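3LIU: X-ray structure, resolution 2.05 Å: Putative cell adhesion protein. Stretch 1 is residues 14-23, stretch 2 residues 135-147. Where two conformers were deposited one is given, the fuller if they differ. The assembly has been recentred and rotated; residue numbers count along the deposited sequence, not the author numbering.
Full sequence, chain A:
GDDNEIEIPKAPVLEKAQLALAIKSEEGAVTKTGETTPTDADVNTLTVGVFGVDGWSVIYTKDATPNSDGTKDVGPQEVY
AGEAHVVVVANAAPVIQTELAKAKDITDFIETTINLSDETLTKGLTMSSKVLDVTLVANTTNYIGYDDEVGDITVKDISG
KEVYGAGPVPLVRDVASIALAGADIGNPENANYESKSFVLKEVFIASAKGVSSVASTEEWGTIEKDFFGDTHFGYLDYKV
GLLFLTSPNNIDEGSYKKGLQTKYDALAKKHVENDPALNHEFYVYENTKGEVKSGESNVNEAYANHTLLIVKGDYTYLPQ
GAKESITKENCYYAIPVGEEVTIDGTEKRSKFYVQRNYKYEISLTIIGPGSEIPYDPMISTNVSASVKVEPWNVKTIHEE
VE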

# COMPACT_ATOMS: atom_id res chain seq x y z
N LEU A 14 -27.77 -26.29 14.43
CA LEU A 14 -27.62 -24.86 14.14
C LEU A 14 -28.76 -24.44 13.23
O LEU A 14 -29.01 -25.12 12.24
CB LEU A 14 -26.32 -24.64 13.35
CG LEU A 14 -24.97 -24.70 14.06
CD1 LEU A 14 -23.87 -24.73 12.98
CD2 LEU A 14 -24.82 -23.51 15.03
N GLU A 15 -29.39 -23.31 13.51
CA GLU A 15 -30.44 -22.78 12.64
C GLU A 15 -29.89 -22.01 11.44
O GLU A 15 -28.79 -21.46 11.49
CB GLU A 15 -31.34 -21.87 13.43
CG GLU A 15 -32.14 -22.56 14.48
CD GLU A 15 -32.63 -21.57 15.50
OE1 GLU A 15 -31.79 -21.01 16.25
OE2 GLU A 15 -33.85 -21.33 15.53
N LYS A 16 -30.68 -21.96 10.38
CA LYS A 16 -30.29 -21.27 9.14
C LYS A 16 -30.75 -19.81 9.14
O LYS A 16 -31.74 -19.44 9.78
CB LYS A 16 -30.91 -21.95 7.93
N ALA A 17 -30.01 -18.99 8.39
CA ALA A 17 -30.41 -17.62 8.14
C ALA A 17 -29.81 -17.17 6.80
O ALA A 17 -29.07 -17.91 6.14
CB ALA A 17 -29.93 -16.71 9.28
N GLN A 18 -30.20 -15.97 6.39
CA GLN A 18 -29.66 -15.35 5.20
C GLN A 18 -28.97 -14.06 5.63
O GLN A 18 -29.34 -13.46 6.65
CB GLN A 18 -30.76 -15.07 4.17
CG GLN A 18 -31.52 -16.33 3.70
CD GLN A 18 -30.85 -17.05 2.54
OE1 GLN A 18 -30.27 -16.42 1.65
NE2 GLN A 18 -30.96 -18.38 2.52
N LEU A 19 -27.96 -13.66 4.87
CA LEU A 19 -27.18 -12.47 5.12
C LEU A 19 -27.03 -11.74 3.80
O LEU A 19 -26.64 -12.36 2.80
CB LEU A 19 -25.80 -12.82 5.67
CG LEU A 19 -24.90 -11.62 5.97
CD1 LEU A 19 -25.57 -10.70 7.05
CD2 LEU A 19 -23.54 -12.07 6.43
N ALA A 20 -27.35 -10.45 3.80
CA ALA A 20 -27.00 -9.54 2.71
C ALA A 20 -26.24 -8.37 3.33
O ALA A 20 -26.50 -7.96 4.47
CB ALA A 20 -28.22 -9.06 1.95
N LEU A 21 -25.30 -7.84 2.57
CA LEU A 21 -24.33 -6.90 3.14
C LEU A 21 -24.10 -5.77 2.15
O LEU A 21 -23.99 -6.02 0.98
CB LEU A 21 -23.04 -7.66 3.51
CG LEU A 21 -21.94 -6.92 4.28
CD1 LEU A 21 -21.19 -7.86 5.22
CD2 LEU A 21 -20.99 -6.18 3.34
N ALA A 22 -24.08 -4.51 2.62
CA ALA A 22 -23.81 -3.36 1.77
C ALA A 22 -22.53 -2.65 2.19
O ALA A 22 -22.30 -2.44 3.41
CB ALA A 22 -24.99 -2.43 1.78
N ILE A 23 -21.66 -2.32 1.22
CA ILE A 23 -20.40 -1.56 1.52
C ILE A 23 -20.43 -0.13 0.97
O ILE A 23 -21.11 0.16 -0.04
CB ILE A 23 -19.13 -2.30 1.02
CG1 ILE A 23 -19.08 -2.35 -0.51
CG2 ILE A 23 -19.11 -3.75 1.60
CD1 ILE A 23 -18.47 -1.12 -1.20
N THR A 135 -25.26 -10.13 15.78
CA THR A 135 -26.08 -11.31 16.10
C THR A 135 -27.06 -11.57 14.97
O THR A 135 -27.95 -10.76 14.69
CB THR A 135 -26.78 -11.17 17.46
OG1 THR A 135 -25.76 -10.95 18.44
CG2 THR A 135 -27.62 -12.44 17.82
N LEU A 136 -26.86 -12.69 14.29
CA LEU A 136 -27.70 -13.08 13.16
C LEU A 136 -28.94 -13.78 13.70
O LEU A 136 -28.85 -14.69 14.51
CB LEU A 136 -26.91 -13.98 12.18
CG LEU A 136 -25.62 -13.37 11.57
CD1 LEU A 136 -24.68 -14.42 10.93
CD2 LEU A 136 -25.94 -12.26 10.58
N VAL A 137 -30.11 -13.34 13.25
CA VAL A 137 -31.40 -13.88 13.69
C VAL A 137 -31.79 -15.03 12.78
O VAL A 137 -31.64 -14.96 11.56
CB VAL A 137 -32.48 -12.78 13.69
CG1 VAL A 137 -33.86 -13.36 14.00
CG2 VAL A 137 -32.10 -11.74 14.70
N ALA A 138 -32.24 -16.11 13.40
CA ALA A 138 -32.60 -17.33 12.65
C ALA A 138 -33.83 -17.12 11.77
O ALA A 138 -34.69 -16.29 12.06
CB ALA A 138 -32.82 -18.50 13.61
N ASN A 139 -33.85 -17.85 10.65
CA ASN A 139 -35.01 -17.91 9.77
C ASN A 139 -35.46 -16.56 9.27
O ASN A 139 -36.64 -16.27 9.28
CB ASN A 139 -36.17 -18.60 10.51
CG ASN A 139 -35.79 -19.98 10.99
OD1 ASN A 139 -35.13 -20.73 10.27
ND2 ASN A 139 -36.17 -20.31 12.21
N THR A 140 -34.52 -15.74 8.84
CA THR A 140 -34.85 -14.43 8.31
C THR A 140 -33.68 -13.85 7.57
O THR A 140 -32.55 -14.31 7.74
CB THR A 140 -35.26 -13.44 9.43
OG1 THR A 140 -35.84 -12.29 8.82
CG2 THR A 140 -34.08 -13.00 10.27
N THR A 141 -33.93 -12.82 6.76
CA THR A 141 -32.87 -12.11 6.09
C THR A 141 -32.18 -11.07 7.03
O THR A 141 -32.81 -10.11 7.48
CB THR A 141 -33.36 -11.45 4.78
OG1 THR A 141 -33.83 -12.46 3.88
CG2 THR A 141 -32.21 -10.68 4.09
N ASN A 142 -30.90 -11.30 7.33
CA ASN A 142 -30.13 -10.32 8.10
C ASN A 142 -29.39 -9.38 7.16
O ASN A 142 -28.72 -9.83 6.22
CB ASN A 142 -29.11 -10.99 9.01
CG ASN A 142 -29.76 -11.79 10.10
OD1 ASN A 142 -30.02 -11.27 11.20
ND2 ASN A 142 -30.03 -13.05 9.83
N TYR A 143 -29.48 -8.09 7.45
CA TYR A 143 -28.80 -7.10 6.64
C TYR A 143 -27.64 -6.47 7.42
O TYR A 143 -27.76 -6.21 8.63
CB TYR A 143 -29.80 -6.01 6.23
CG TYR A 143 -30.91 -6.47 5.31
CD1 TYR A 143 -30.65 -6.68 3.97
CD2 TYR A 143 -32.20 -6.65 5.78
CE1 TYR A 143 -31.63 -7.10 3.13
CE2 TYR A 143 -33.20 -7.07 4.94
CZ TYR A 143 -32.89 -7.29 3.60
OH TYR A 143 -33.83 -7.70 2.71
N ILE A 144 -26.53 -6.24 6.73
CA ILE A 144 -25.43 -5.46 7.28
C ILE A 144 -25.12 -4.32 6.34
O ILE A 144 -24.68 -4.52 5.19
CB ILE A 144 -24.19 -6.32 7.52
CG1 ILE A 144 -24.52 -7.42 8.53
CG2 ILE A 144 -23.01 -5.42 7.98
CD1 ILE A 144 -23.37 -8.43 8.77
N GLY A 145 -25.37 -3.12 6.84
CA GLY A 145 -25.04 -1.90 6.12
C GLY A 145 -26.18 -1.23 5.39
O GLY A 145 -25.95 -0.29 4.62
N TYR A 146 -27.42 -1.67 5.64
CA TYR A 146 -28.58 -1.18 4.88
C TYR A 146 -29.38 -0.12 5.62
O TYR A 146 -30.38 0.38 5.10
CB TYR A 146 -29.49 -2.35 4.53
CG TYR A 146 -29.00 -3.21 3.42
CD1 TYR A 146 -27.97 -4.13 3.62
CD2 TYR A 146 -29.56 -3.11 2.15
CE1 TYR A 146 -27.54 -4.95 2.57
CE2 TYR A 146 -29.15 -3.92 1.11
CZ TYR A 146 -28.12 -4.82 1.32
OH TYR A 146 -27.72 -5.61 0.28
N ASP A 147 -28.97 0.21 6.84
CA ASP A 147 -29.64 1.28 7.59
C ASP A 147 -28.69 1.82 8.64
O ASP A 147 -27.67 1.19 8.95
CB ASP A 147 -30.89 0.74 8.25
CG ASP A 147 -31.93 1.80 8.50
OD1 ASP A 147 -31.69 2.98 8.17
OD2 ASP A 147 -32.98 1.43 9.05

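The two stretches are joined first by backbone hydrogen bonds, in the pattern of a parallel β-sheet. Strand 16-23 lies beside strand 141-144, their N-to-C directions only 27° apart, and the even-numbered residues of the first strand do the bonding. Q18 N donates to T140 O at 3.2 Å, while Q18 O accepts from N142 N at 2.7 Å. Two residues on, A20 N reaches N142 O at 2.8 Å and A20 O receives I144 N, also at 2.8 Å. The ladder closes with A22 N to I144 O at 2.6 Å. N142 and I144 each serve two residues of the first strand, the alternation expected of parallel pairing. The carbonyls also attract Cα hydrogens: L19 CA lies 3.2 Å from N142 O, Y143 CA 3.3 Å from A20 O, and L21 CA 3.2 Å from I144 O.

The bonding extends beyond strand 141-144 into the loop before it, where N139 N donates to K16 O at 2.8 Å. N139 has positive phi and psi (57°, 45°), a conformation that asparagine tolerates better than most residues with a side chain.

N142 is the most versatile side chain here. Its amide ties down the loop of its own stretch, OD1 accepting from V137 N at 2.9 Å and ND2 donating to V137 O at 3.0 Å. The same ND2 also donates across the gap to Q18 O at 3.3 Å, so that this carbonyl receives both the backbone and side-chain nitrogens of N142. An asparagine suits this buried site because one short amide carries both the donor and the acceptor needed to match a backbone N and O. A17, with only a methyl group, packs closely here: its CB is 3.3 Å from V137 O and 3.7 Å from N142 ND2.

Around this polar framework, side chains alternate between the faces of the sheet. L19, L21, N142 and I144 share one face, where branched aliphatic groups fill a buried apolar layer. L19 CD1 meets I144 CD1 at 3.6 Å and L136 CD2 at 3.9 Å, its t, p rotamer bringing the end of the chain nearer the second stretch. L21 CG packs on I144 CB at 4.0 Å.

On the other face, alongside Q18 and T141, the small A20 sits next to Y143, with A20 CB 4.0 Å from Y143 CD1. Y146 follows the strand; its CA-to-CB bond points sideways, but the end of the side chain comes nearer the first stretch. A22 CB lies over one face of that ring, 4.0 Å from its centroid, in a CH-π contact; a methyl group is compact enough to sit there while its backbone remains in the ladder.

Between strand and ring, G145 makes the turn. Its phi of 100° would jam a side chain against the preceding carbonyl, and an ideal CB would lie 2.4 Å from A22 O, so glycine fits on both counts. Altogether the two stretches bury 756 Å² between them.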